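Beta-n-acetylhexosaminidase (Streptococcus pneumoniae, PDB 4AZI) catalyses the removal of terminal beta-linked N-acetylglucosamine from glycans, as a catalytic module of the family 20 glycoside hydrolase StrH. Local coordinates at residues A114-S117 with P118-D122; H43-L46 with G47-G50; A161-G164 with K165-F169; G79-A82 with Y83-P87; S190-G193 with W194-K198. The protein carries 2 engineered substitutions. All coordinates share one frame; numbering follows the deposited sequence.

Contact 1: residues A114-S117 with P118-D122; sequences AINS and PGHMD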
loop_
_atom_site.group_PDB
_atom_site.type_symbol
_atom_site.label_atom_id
_atom_site.label_comp_id
_atom_site.label_asym_id
_atom_site.label_seq_id
_atom_site.Cartn_x
_atom_site.Cartn_y
_atom_site.Cartn_z
ATOM N N ALA A 114 0.258 -0.305 4.989
ATOM C CA ALA A 114 0.474 1.133 5.144
ATOM C C ALA A 114 -0.234 1.655 6.399
ATOM O O ALA A 114 -1.404 1.307 6.653
ATOM C CB ALA A 114 0.001 1.892 3.908
ATOM N N ILE A 115 0.490 2.456 7.183
ATOM C CA ILE A 115 -0.066 3.212 8.316
ATOM C C ILE A 115 0.357 4.661 8.130
ATOM O O ILE A 115 1.528 4.997 8.332
ATOM C CB ILE A 115 0.469 2.731 9.693
ATOM C CG1 ILE A 115 0.255 1.222 9.911
ATOM C CG2 ILE A 115 -0.117 3.578 10.828
ATOM C CD1 ILE A 115 -1.186 0.783 10.102
ATOM N N ASN A 116 -0.587 5.516 7.751
ATOM C CA ASN A 116 -0.262 6.874 7.326
ATOM C C ASN A 116 -0.054 7.858 8.464
ATOM O O ASN A 116 -0.776 7.827 9.447
ATOM C CB ASN A 116 -1.352 7.411 6.383
ATOM C CG ASN A 116 -0.786 8.241 5.250
ATOM O OD1 ASN A 116 0.320 8.790 5.348
ATOM N ND2 ASN A 116 -1.532 8.323 4.157
ATOM N N SER A 117 0.945 8.729 8.304
ATOM C CA SER A 117 1.193 9.892 9.164
ATOM C C SER A 117 2.239 10.726 8.398
ATOM O O SER A 117 2.831 10.217 7.446
ATOM C CB SER A 117 1.709 9.475 10.547
ATOM O OG SER A 117 3.016 8.921 10.466
ATOM N N PRO A 118 2.427 12.016 8.755
ATOM C CA PRO A 118 1.674 12.848 9.704
ATOM C C PRO A 118 0.366 13.404 9.124
ATOM O O PRO A 118 -0.360 14.114 9.827
ATOM C CB PRO A 118 2.653 13.977 10.040
ATOM C CG PRO A 118 3.526 14.093 8.841
ATOM C CD PRO A 118 3.591 12.733 8.195
ATOM N N GLY A 119 0.070 13.092 7.860
ATOM C CA GLY A 119 -1.230 13.407 7.273
ATOM C C GLY A 119 -2.108 12.178 7.317
ATOM O O GLY A 119 -1.680 11.131 7.793
ATOM N N HIS A 120 -3.342 12.301 6.837
ATOM C CA HIS A 120 -4.267 11.167 6.747
ATOM C C HIS A 120 -4.357 10.356 8.026
ATOM O O HIS A 120 -4.364 9.120 8.004
ATOM C CB HIS A 120 -3.892 10.285 5.561
ATOM C CG HIS A 120 -4.110 10.947 4.227
ATOM N ND1 HIS A 120 -5.343 11.145 3.708
ATOM C CD2 HIS A 120 -3.206 11.451 3.297
ATOM C CE1 HIS A 120 -5.226 11.748 2.511
ATOM N NE2 HIS A 120 -3.917 11.933 2.262
ATOM N N MET A 121 -4.442 11.058 9.151
ATOM C CA MET A 121 -4.439 10.421 10.466
ATOM C C MET A 121 -5.514 11.002 11.384
ATOM O O MET A 121 -5.280 11.202 12.583
ATOM C CB MET A 121 -3.048 10.513 11.109
ATOM C CG MET A 121 -2.524 11.932 11.247
ATOM S SD MET A 121 -0.956 12.052 12.111
ATOM C CE MET A 121 -1.413 11.601 13.781
ATOM N N ASP A 122 -6.703 11.227 10.821
ATOM C CA ASP A 122 -7.862 11.727 11.571
ATOM C C ASP A 122 -8.079 10.913 12.851
ATOM O O ASP A 122 -8.310 11.465 13.927
ATOM C CB ASP A 122 -9.145 11.629 10.727
ATOM C CG ASP A 122 -9.028 12.297 9.354
ATOM O OD1 ASP A 122 -8.044 12.044 8.622
ATOM O OD2 ASP A 122 -9.961 13.047 8.985
HETATM O O HOH W 1 0.445 11.805 5.217
HETATM O O HOH W 2 -3.159 7.050 9.594
#

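Contact 2: residues H43-L46 with G47-G50; sequences HLLL and GNDG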
loop_
_atom_site.group_PDB
_atom_site.type_symbol
_atom_site.label_atom_id
_atom_site.label_comp_id
_atom_site.label_asym_id
_atom_site.label_seq_id
_atom_site.Cartn_x
_atom_site.Cartn_y
_atom_site.Cartn_z
ATOM N N HIS A 43 -1.224 -4.388 -1.423
ATOM C CA HIS A 43 -0.874 -3.225 -0.623
ATOM C C HIS A 43 -2.079 -2.842 0.169
ATOM O O HIS A 43 -3.127 -2.511 -0.398
ATOM C CB HIS A 43 -0.418 -2.079 -1.515
ATOM C CG HIS A 43 -0.088 -0.807 -0.769
ATOM N ND1 HIS A 43 -0.993 0.170 -0.565
ATOM C CD2 HIS A 43 1.101 -0.370 -0.182
ATOM C CE1 HIS A 43 -0.418 1.180 0.114
ATOM N NE2 HIS A 43 0.862 0.852 0.349
ATOM N N LEU A 44 -1.951 -2.899 1.491
ATOM C CA LEU A 44 -3.095 -2.677 2.365
ATOM C C LEU A 44 -2.910 -1.490 3.316
ATOM O O LEU A 44 -2.138 -1.542 4.286
ATOM C CB LEU A 44 -3.458 -3.964 3.121
ATOM C CG LEU A 44 -4.807 -4.033 3.860
ATOM C CD1 LEU A 44 -6.000 -4.060 2.909
ATOM C CD2 LEU A 44 -4.849 -5.239 4.795
ATOM N N LEU A 45 -3.627 -0.408 3.018
ATOM C CA LEU A 45 -3.682 0.734 3.916
ATOM C C LEU A 45 -4.574 0.353 5.085
ATOM O O LEU A 45 -5.724 -0.077 4.898
ATOM C CB LEU A 45 -4.191 1.993 3.201
ATOM C CG LEU A 45 -3.322 2.468 2.036
ATOM C CD1 LEU A 45 -4.036 2.253 0.704
ATOM C CD2 LEU A 45 -2.929 3.927 2.201
ATOM N N LEU A 46 -4.009 0.455 6.282
ATOM C CA LEU A 46 -4.705 0.120 7.511
ATOM C C LEU A 46 -4.932 1.385 8.320
ATOM O O LEU A 46 -5.964 1.538 8.970
ATOM C CB LEU A 46 -3.916 -0.924 8.312
ATOM C CG LEU A 46 -3.830 -2.306 7.653
ATOM C CD1 LEU A 46 -2.686 -3.134 8.226
ATOM C CD2 LEU A 46 -5.156 -3.050 7.762
ATOM N N GLY A 47 -3.954 2.281 8.280
ATOM C CA GLY A 47 -4.136 3.641 8.763
ATOM C C GLY A 47 -4.145 4.576 7.570
ATOM O O GLY A 47 -3.135 4.700 6.874
ATOM N N ASN A 48 -5.288 5.214 7.331
ATOM C CA ASN A 48 -5.456 6.195 6.250
ATOM C C ASN A 48 -6.771 6.912 6.516
ATOM O O ASN A 48 -7.858 6.428 6.132
ATOM C CB ASN A 48 -5.415 5.524 4.870
ATOM C CG ASN A 48 -5.308 6.516 3.720
ATOM O OD1 ASN A 48 -4.380 7.339 3.654
ATOM N ND2 ASN A 48 -6.239 6.418 2.780
ATOM N N ASP A 49 -6.657 8.042 7.221
ATOM C CA ASP A 49 -7.789 8.746 7.848
ATOM C C ASP A 49 -8.321 7.934 9.034
ATOM O O ASP A 49 -8.039 8.256 10.182
ATOM C CB ASP A 49 -8.899 9.084 6.834
ATOM C CG ASP A 49 -8.436 10.066 5.761
ATOM O OD1 ASP A 49 -7.216 10.323 5.657
ATOM O OD2 ASP A 49 -9.297 10.596 5.028
ATOM N N GLY A 50 -9.088 6.884 8.755
ATOM C CA GLY A 50 -9.436 5.926 9.797
ATOM C C GLY A 50 -8.248 5.033 10.117
ATOM O O GLY A 50 -7.310 4.906 9.312
#

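Contact 3: residues A161-G164 with K165-F169; sequences ALIG and KYMDF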
loop_
_atom_site.group_PDB
_atom_site.type_symbol
_atom_site.label_atom_id
_atom_site.label_comp_id
_atom_site.label_asym_id
_atom_site.label_seq_id
_atom_site.Cartn_x
_atom_site.Cartn_y
_atom_site.Cartn_z
ATOM N N ALA A 161 5.754 6.054 18.753
ATOM C CA ALA A 161 5.684 4.853 19.573
ATOM C C ALA A 161 4.624 3.902 19.026
ATOM O O ALA A 161 4.881 2.703 18.910
ATOM C CB ALA A 161 5.396 5.203 21.034
ATOM N N LEU A 162 3.455 4.448 18.674
ATOM C CA LEU A 162 2.351 3.671 18.079
ATOM C C LEU A 162 2.764 2.992 16.774
ATOM O O LEU A 162 2.545 1.798 16.591
ATOM C CB LEU A 162 1.125 4.558 17.834
ATOM C CG LEU A 162 -0.115 3.841 17.274
ATOM C CD1 LEU A 162 -0.581 2.768 18.247
ATOM C CD2 LEU A 162 -1.227 4.845 17.002
ATOM N N ILE A 163 3.374 3.755 15.873
ATOM C CA ILE A 163 3.845 3.182 14.607
ATOM C C ILE A 163 4.947 2.146 14.825
ATOM O O ILE A 163 5.029 1.167 14.086
ATOM C CB ILE A 163 4.233 4.271 13.588
ATOM C CG1 ILE A 163 2.948 4.879 13.017
ATOM C CG2 ILE A 163 5.065 3.687 12.453
ATOM C CD1 ILE A 163 3.110 6.284 12.514
ATOM N N GLY A 164 5.771 2.365 15.849
ATOM C CA GLY A 164 6.749 1.370 16.311
ATOM C C GLY A 164 6.129 0.023 16.662
ATOM O O GLY A 164 6.643 -1.030 16.259
ATOM N N LYS A 165 5.032 0.040 17.419
ATOM C CA LYS A 165 4.314 -1.193 17.767
ATOM C C LYS A 165 3.792 -1.916 16.534
ATOM O O LYS A 165 4.033 -3.111 16.387
ATOM C CB LYS A 165 3.182 -0.947 18.770
ATOM C CG LYS A 165 3.659 -0.645 20.181
ATOM C CD LYS A 165 4.442 -1.792 20.808
ATOM C CE LYS A 165 5.057 -1.326 22.119
ATOM N NZ LYS A 165 5.876 -2.364 22.808
ATOM N N TYR A 166 3.101 -1.200 15.641
ATOM C CA TYR A 166 2.662 -1.800 14.374
ATOM C C TYR A 166 3.841 -2.397 13.602
ATOM O O TYR A 166 3.751 -3.516 13.104
ATOM C CB TYR A 166 1.898 -0.801 13.486
ATOM C CG TYR A 166 0.508 -0.440 13.971
ATOM C CD1 TYR A 166 -0.502 -1.404 14.054
ATOM C CD2 TYR A 166 0.195 0.872 14.326
ATOM C CE1 TYR A 166 -1.777 -1.075 14.491
ATOM C CE2 TYR A 166 -1.081 1.214 14.763
ATOM C CZ TYR A 166 -2.063 0.233 14.843
ATOM O OH TYR A 166 -3.327 0.559 15.268
ATOM N N MET A 167 4.944 -1.656 13.517
ATOM C CA MET A 167 6.142 -2.152 12.839
ATOM C C MET A 167 6.691 -3.416 13.532
ATOM O O MET A 167 7.168 -4.341 12.859
ATOM C CB MET A 167 7.222 -1.071 12.774
ATOM C CG MET A 167 6.987 0.045 11.778
ATOM S SD MET A 167 8.398 1.171 11.884
ATOM C CE MET A 167 8.104 2.281 10.500
ATOM N N ASP A 168 6.591 -3.451 14.867
ATOM C CA ASP A 168 6.940 -4.633 15.659
ATOM C C ASP A 168 6.141 -5.874 15.224
ATOM O O ASP A 168 6.718 -6.952 15.048
ATOM C CB ASP A 168 6.839 -4.350 17.181
ATOM C CG ASP A 168 7.923 -3.362 17.675
ATOM O OD1 ASP A 168 8.937 -3.211 16.983
ATOM O OD2 ASP A 168 7.777 -2.731 18.751
ATOM N N PHE A 169 4.833 -5.719 15.013
ATOM C CA PHE A 169 4.004 -6.846 14.545
ATOM C C PHE A 169 4.365 -7.316 13.121
ATOM O O PHE A 169 4.451 -8.518 12.874
ATOM C CB PHE A 169 2.509 -6.522 14.666
ATOM C CG PHE A 169 1.614 -7.466 13.906
ATOM C CD1 PHE A 169 1.215 -8.677 14.471
ATOM C CD2 PHE A 169 1.171 -7.146 12.622
ATOM C CE1 PHE A 169 0.393 -9.549 13.770
ATOM C CE2 PHE A 169 0.348 -8.018 11.911
ATOM C CZ PHE A 169 -0.031 -9.222 12.485
#

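Contact 4: residues G79-A82 with Y83-P87; sequences GTKA and YYDDP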
loop_
_atom_site.group_PDB
_atom_site.type_symbol
_atom_site.label_atom_id
_atom_site.label_comp_id
_atom_site.label_asym_id
_atom_site.label_seq_id
_atom_site.Cartn_x
_atom_site.Cartn_y
_atom_site.Cartn_z
ATOM N N GLY A 79 -11.714 7.433 17.632
ATOM C CA GLY A 79 -11.161 8.218 16.519
ATOM C C GLY A 79 -11.656 7.719 15.161
ATOM O O GLY A 79 -12.023 8.507 14.279
ATOM N N THR A 80 -11.688 6.401 15.000
ATOM C CA THR A 80 -12.059 5.805 13.720
ATOM C C THR A 80 -13.546 6.003 13.409
ATOM O O THR A 80 -13.903 6.386 12.289
ATOM C CB THR A 80 -11.599 4.333 13.639
ATOM O OG1 THR A 80 -10.168 4.308 13.616
ATOM C CG2 THR A 80 -12.137 3.644 12.389
ATOM N N LYS A 81 -14.401 5.777 14.405
ATOM C CA LYS A 81 -15.834 6.079 14.281
ATOM C C LYS A 81 -16.116 7.570 14.039
ATOM O O LYS A 81 -17.072 7.907 13.344
ATOM C CB LYS A 81 -16.604 5.568 15.503
ATOM C CG LYS A 81 -16.596 4.053 15.631
ATOM C CD LYS A 81 -17.631 3.561 16.626
ATOM C CE LYS A 81 -17.932 2.092 16.373
ATOM N NZ LYS A 81 -18.819 1.528 17.422
ATOM N N ALA A 82 -15.275 8.448 14.593
ATOM C CA ALA A 82 -15.398 9.903 14.391
ATOM C C ALA A 82 -15.044 10.332 12.970
ATOM O O ALA A 82 -15.554 11.345 12.470
ATOM C CB ALA A 82 -14.535 10.660 15.391
ATOM N N TYR A 83 -14.140 9.593 12.335
ATOM C CA TYR A 83 -13.881 9.823 10.920
ATOM C C TYR A 83 -15.036 9.256 10.092
ATOM O O TYR A 83 -15.636 9.972 9.283
ATOM C CB TYR A 83 -12.521 9.266 10.455
ATOM C CG TYR A 83 -12.484 9.143 8.956
ATOM C CD1 TYR A 83 -12.417 10.285 8.146
ATOM C CD2 TYR A 83 -12.604 7.894 8.341
ATOM C CE1 TYR A 83 -12.438 10.181 6.763
ATOM C CE2 TYR A 83 -12.625 7.779 6.957
ATOM C CZ TYR A 83 -12.539 8.925 6.178
ATOM O OH TYR A 83 -12.565 8.811 4.808
ATOM N N TYR A 84 -15.344 7.974 10.301
ATOM C CA TYR A 84 -16.463 7.313 9.626
ATOM C C TYR A 84 -16.913 6.072 10.391
ATOM O O TYR A 84 -16.157 5.106 10.531
ATOM C CB TYR A 84 -16.121 6.961 8.163
ATOM C CG TYR A 84 -17.196 6.165 7.440
ATOM C CD1 TYR A 84 -18.506 6.646 7.337
ATOM C CD2 TYR A 84 -16.904 4.935 6.857
ATOM C CE1 TYR A 84 -19.492 5.915 6.682
ATOM C CE2 TYR A 84 -17.877 4.205 6.194
ATOM C CZ TYR A 84 -19.165 4.700 6.105
ATOM O OH TYR A 84 -20.123 3.967 5.452
ATOM N N ASP A 85 -18.150 6.106 10.885
ATOM C CA ASP A 85 -18.711 4.979 11.623
ATOM C C ASP A 85 -19.315 3.981 10.649
ATOM O O ASP A 85 -20.532 3.880 10.524
ATOM C CB ASP A 85 -19.758 5.445 12.648
ATOM C CG ASP A 85 -20.060 4.387 13.710
ATOM O OD1 ASP A 85 -19.737 3.192 13.515
ATOM O OD2 ASP A 85 -20.621 4.756 14.762
ATOM N N ASP A 86 -18.440 3.243 9.972
ATOM C CA ASP A 86 -18.827 2.219 9.004
ATOM C C ASP A 86 -19.719 1.149 9.622
ATOM O O ASP A 86 -19.318 0.501 10.588
ATOM C CB ASP A 86 -17.571 1.568 8.419
ATOM C CG ASP A 86 -17.836 0.838 7.119
ATOM O OD1 ASP A 86 -18.899 0.204 6.980
ATOM O OD2 ASP A 86 -16.970 0.891 6.232
ATOM N N PRO A 87 -20.931 0.957 9.063
ATOM C CA PRO A 87 -21.832 -0.090 9.549
ATOM C C PRO A 87 -21.272 -1.510 9.377
ATOM O O PRO A 87 -21.655 -2.403 10.123
ATOM C CB PRO A 87 -23.094 0.093 8.690
ATOM C CG PRO A 87 -23.012 1.485 8.151
ATOM C CD PRO A 87 -21.547 1.761 7.987
HETATM O O HOH W 3 -20.988 2.932 16.924
#

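Contact 5: residues S190-G193 with W194-K198; sequences SAQG and WYYLK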
loop_
_atom_site.group_PDB
_atom_site.type_symbol
_atom_site.label_atom_id
_atom_site.label_comp_id
_atom_site.label_asym_id
_atom_site.label_seq_id
_atom_site.Cartn_x
_atom_site.Cartn_y
_atom_site.Cartn_z
ATOM N N SER A 190 -5.740 24.288 1.711
ATOM C CA SER A 190 -6.232 24.039 0.338
ATOM C C SER A 190 -5.218 23.295 -0.535
ATOM O O SER A 190 -4.906 23.710 -1.652
ATOM C CB SER A 190 -6.740 25.315 -0.347
ATOM O OG SER A 190 -7.531 26.081 0.540
ATOM N N ALA A 191 -4.718 22.184 0.002
ATOM C CA ALA A 191 -3.791 21.305 -0.701
ATOM C C ALA A 191 -2.518 22.034 -1.123
ATOM O O ALA A 191 -2.083 21.914 -2.266
ATOM C CB ALA A 191 -4.467 20.624 -1.895
ATOM N N GLN A 192 -1.951 22.801 -0.187
ATOM C CA GLN A 192 -0.659 23.469 -0.369
ATOM C C GLN A 192 0.245 23.204 0.829
ATOM O O GLN A 192 1.070 24.045 1.198
ATOM C CB GLN A 192 -0.851 24.978 -0.558
ATOM C CG GLN A 192 -1.863 25.357 -1.630
ATOM C CD GLN A 192 -2.175 26.840 -1.615
ATOM O OE1 GLN A 192 -3.211 27.262 -1.094
ATOM N NE2 GLN A 192 -1.257 27.645 -2.147
ATOM N N GLY A 193 0.100 22.020 1.420
ATOM C CA GLY A 193 0.816 21.645 2.642
ATOM C C GLY A 193 2.303 21.936 2.660
ATOM O O GLY A 193 2.812 22.484 3.628
ATOM N N TRP A 194 2.998 21.584 1.582
ATOM C CA TRP A 194 4.462 21.733 1.518
ATOM C C TRP A 194 4.898 23.168 1.451
ATOM O O TRP A 194 5.882 23.565 2.099
ATOM C CB TRP A 194 5.032 20.908 0.359
ATOM C CG TRP A 194 4.437 19.522 0.367
ATOM C CD1 TRP A 194 3.516 18.976 -0.524
ATOM C CD2 TRP A 194 4.623 18.500 1.391
ATOM N NE1 TRP A 194 3.160 17.698 -0.143
ATOM C CE2 TRP A 194 3.792 17.355 0.992
ATOM C CE3 TRP A 194 5.390 18.407 2.543
ATOM C CZ2 TRP A 194 3.751 16.189 1.730
ATOM C CZ3 TRP A 194 5.337 17.220 3.282
ATOM C CH2 TRP A 194 4.528 16.143 2.885
ATOM N N TYR A 195 4.174 23.959 0.669
ATOM C CA TYR A 195 4.363 25.400 0.638
ATOM C C TYR A 195 4.204 26.000 2.051
ATOM O O TYR A 195 5.006 26.830 2.455
ATOM C CB TYR A 195 3.416 26.048 -0.383
ATOM C CG TYR A 195 3.586 27.547 -0.539
ATOM C CD1 TYR A 195 4.778 28.095 -1.016
ATOM C CD2 TYR A 195 2.547 28.413 -0.216
ATOM C CE1 TYR A 195 4.931 29.472 -1.156
ATOM C CE2 TYR A 195 2.691 29.786 -0.348
ATOM C CZ TYR A 195 3.884 30.309 -0.812
ATOM O OH TYR A 195 4.007 31.668 -0.942
ATOM N N TYR A 196 3.212 25.545 2.814
ATOM C CA TYR A 196 2.997 26.055 4.185
ATOM C C TYR A 196 4.107 25.654 5.159
ATOM O O TYR A 196 4.550 26.478 5.967
ATOM C CB TYR A 196 1.639 25.634 4.740
ATOM C CG TYR A 196 0.470 26.488 4.295
ATOM C CD1 TYR A 196 0.106 26.572 2.947
ATOM C CD2 TYR A 196 -0.297 27.185 5.227
ATOM C CE1 TYR A 196 -0.976 27.343 2.544
ATOM C CE2 TYR A 196 -1.391 27.948 4.830
ATOM C CZ TYR A 196 -1.721 28.024 3.490
ATOM O OH TYR A 196 -2.799 28.777 3.086
ATOM N N LEU A 197 4.569 24.404 5.069
ATOM C CA LEU A 197 5.727 23.959 5.841
ATOM C C LEU A 197 6.964 24.826 5.597
ATOM O O LEU A 197 7.601 25.265 6.555
ATOM C CB LEU A 197 6.064 22.490 5.558
ATOM C CG LEU A 197 5.197 21.396 6.193
ATOM C CD1 LEU A 197 5.715 20.046 5.734
ATOM C CD2 LEU A 197 5.211 21.478 7.714
ATOM N N LYS A 198 7.297 25.084 4.332
ATOM C CA LYS A 198 8.488 25.886 4.011
ATOM C C LYS A 198 8.350 27.322 4.517
ATOM O O LYS A 198 9.292 27.882 5.098
ATOM C CB LYS A 198 8.812 25.848 2.506
ATOM C CG LYS A 198 9.346 24.494 2.048
ATOM C CD LYS A 198 10.013 24.545 0.677
ATOM C CE LYS A 198 10.812 23.267 0.445
ATOM N NZ LYS A 198 11.264 23.033 -0.965
#

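Contact 1: residues A114-S117 with P118-D122
The carboxamide of Asn-116 and the imidazole of His-120 lie side by side and point the same way, their planes 24° apart. Asn-116 ND2 approaches the ring obliquely, 3.7 Å from His-120 CD2, and comes to 3.4 Å from His-120 CB. Neither flat group bonds to the other. Asn-116 ND2 donates to Asp-182 and to Asn-48 OD1, and its OD1 accepts from the backbone N of Thr-181; His-120 bonds through NE2 to Glu-183 and through ND1 to Asp-49. These bonds fix the turn of both planes, and an amide suits position 116 because it can donate and accept at once. The segment is the C-terminal end of strand 110-117 of the TIM barrel with the loop that follows it, where family 20 enzymes carry their active site; His-120 touches the bound inhibitor. A cis peptide bond between Ser-117 and Pro-118 kinks the chain, as only proline does readily, and Ser-117 CA comes within 3.4 Å of Gly-119 O in a CA-H...O contact. Ser-117 OG bonds to Tyr-209. Met-121 sets CG between its backbone N and carbonyl carbon (chi1 57°) and then runs extended through chi2, which brings SD to 4.0 Å from Ser-117 CB. A water donates to the backbone O of both Asn-116 and His-120.

Contact 2: residues H43-L46 with G47-G50
Leu-45 and Asn-48 cross at an oblique angle on the barrel-facing side of a chain corner, a methyl group laid on an amide. Leu-45 CD2 sits over the flat of the carboxamide, 3.8 Å from Asn-48 CG and not much farther from either polar end: OD1 lies 4.0 Å and ND2 4.2 Å from the same CD2. The two CB atoms also approach, Leu-45 CB standing 4.1 Å from Asn-48 CB. CG of Asn-48 is swung anti to the backbone N (chi1 -169°), which carries the amide to the leucine, and chi2 (57°) then turns its flat side to CD2. Leu-45 lies on strand 41-45 of the TIM barrel, and its side chain also packs on Trp-329 of the inhibitor pocket. The chain turns at Leu-46, whose side chain leads off the other way to meet Phe-53 and Ile-115. Gly-47, with no side chain, passes this buried corner without adding bulk. Beyond it the backbone N of Asn-48 donates to Gly-50 O at 2.8 Å, holding residues 48-50 in a tight turn. Because the leucine contributes only carbon, it covers the amide without competing for its polar atoms. ND2 is left to donate to Asp-16, and OD1 to accept from Asn-116, so that carboxylate and amide partners together settle which way round the group sits, about 4 Å from the inhibitor.

Contact 3: residues A161-G164 with K165-F169
Lys-165, Tyr-166, Met-167 and Asp-168 each donate a backbone N-H to the carbonyl four residues back. Tyr-166 N meets Leu-162 O at 3.2 Å, Met-167 N reaches Ile-163 O at 2.9 Å and Asp-168 N reaches Gly-164 O at 2.8 Å. Apolar packing follows the same spacing. Leu-162 and the Tyr-166 ring lie alongside each other, pointing the same way, with Leu-162 CG 3.8 Å from Tyr-166 CE2. Ile-163 presents CG2, the branch anti to its backbone N, to the methyl CE of Met-167 at 3.9 Å; the methionine reaches it because its chain is extended beyond CG. Among the polar groups, Tyr-166 OH bonds to Phe-53 O, while the exposed Asp-168 forms a salt bridge with Arg-220 through OD1. Large apolar residues suit the inner faces of this helix, where Ile-163 and Met-167 pack on helix 203-219 and Leu-162 on strand 60-62; Lys-165 lies at the margin, its side chain also touching Ile-60. Such a two-sided helix is characteristic of the outer layer of a TIM barrel: helix 153-170 lies in the beta-alpha-beta crossover from strand 110-117 to strand 176-180.

Contact 4: residues G79-A82 with Y83-P87
Tyr-84 N donates to Thr-80 O at 2.9 Å, the last i+4 bond across this contact before helix 69-83 gives way to an inverse gamma turn centred on Asp-85. One residue earlier, Tyr-83 N bonds to Gly-79 O at 3.1 Å; its second bond, to Thr-80 O, is weak. Lys-81 and Asp-85 also meet across the helix end. The aliphatic part of the lysine does the touching: its CE lies 3.6 Å from Asp-85 OD1, while NZ stays 4.3 Å away from that oxygen, too far for a salt bridge. A water joins the charged ends instead, accepting from Lys-81 NZ at 2.6 Å and donating to Asp-85 OD2 at 2.9 Å. Long, charged side chains suit this exposed side, where solvent can screen them. Asp-85 holds its carboxylate against the lysine with CG anti to the backbone N (chi1 -163°). On the buried side, Thr-80 OG1 bonds to Leu-51 O, and Arg-52 bonds to Tyr-84 O, tying the helix end to the loop after strand 41-45. Asp-86 secures the exit of the turn by accepting from Tyr-21 N. Within the turn, Asp-86 N makes a weak bond to Tyr-84 O, and this same N stands 3.8 Å above the centre of one face of the Tyr-84 ring.

Contact 5: residues S190-G193 with W194-K198
Gln-192 is the N-cap of helix 193-199, and its backbone O opens the helical bonding by accepting from Tyr-196 N at 3.1 Å. The Tyr-196 ring turns an edge to that same oxygen, with CD1 3.2 Å from Gln-192 O, while its CE1 rests 3.9 Å from Gln-192 CB. CG of Tyr-196 stands anti to the carbonyl carbon (chi1 -82°), which carries the ring back along the first turn towards the cap; OH then bonds to Asp-141. Gly-193, the first helical residue, is the most enclosed by the contact. It is covered through its backbone, with the next turn folded over it, and its O accepts from Leu-197 N at 3.0 Å. Leu-197 CG also approaches Gly-193 O, at 3.7 Å; leucine suits this place because its side chain packs on Tyr-184, Tyr-203 and Phe-206. Before the cap, Ala-191 touches the bound inhibitor, and Gln-192 N is held by Thr-189 OG1 at the end of helix 186-189. Trp-194 faces inward, its NE1 bonded to Tyr-257 of the pocket and its ring edge-to-face with Phe-206. The short helix thus lies in the connection between strands 176-180 and 223-227, packed through Trp-194 and Leu-197 on helix 203-219.

Contacts 1 and 2 stand at the ends of neighbouring barrel strands, centres 8 Å apart, and are joined by a probable hydrogen bond from Asp-49 N to His-120 O at 2.7 Å. Contact 3 backs contact 1 from the outer helical layer, Ile-163 CD1 reaching Ser-117 OG at 3.3 Å. Contact 4 touches the loop of contact 2: Tyr-83 CE1 packs 3.6 Å from Asp-49 OD2. Contact 5 touches none of the others, its nearest atoms about 6 Å from contact 1, but both contribute to the same inhibitor pocket, through Ala-191 and His-120. Tyr-83 and Trp-194 each lie about 8 Å from the inhibitor, in the surroundings of that pocket.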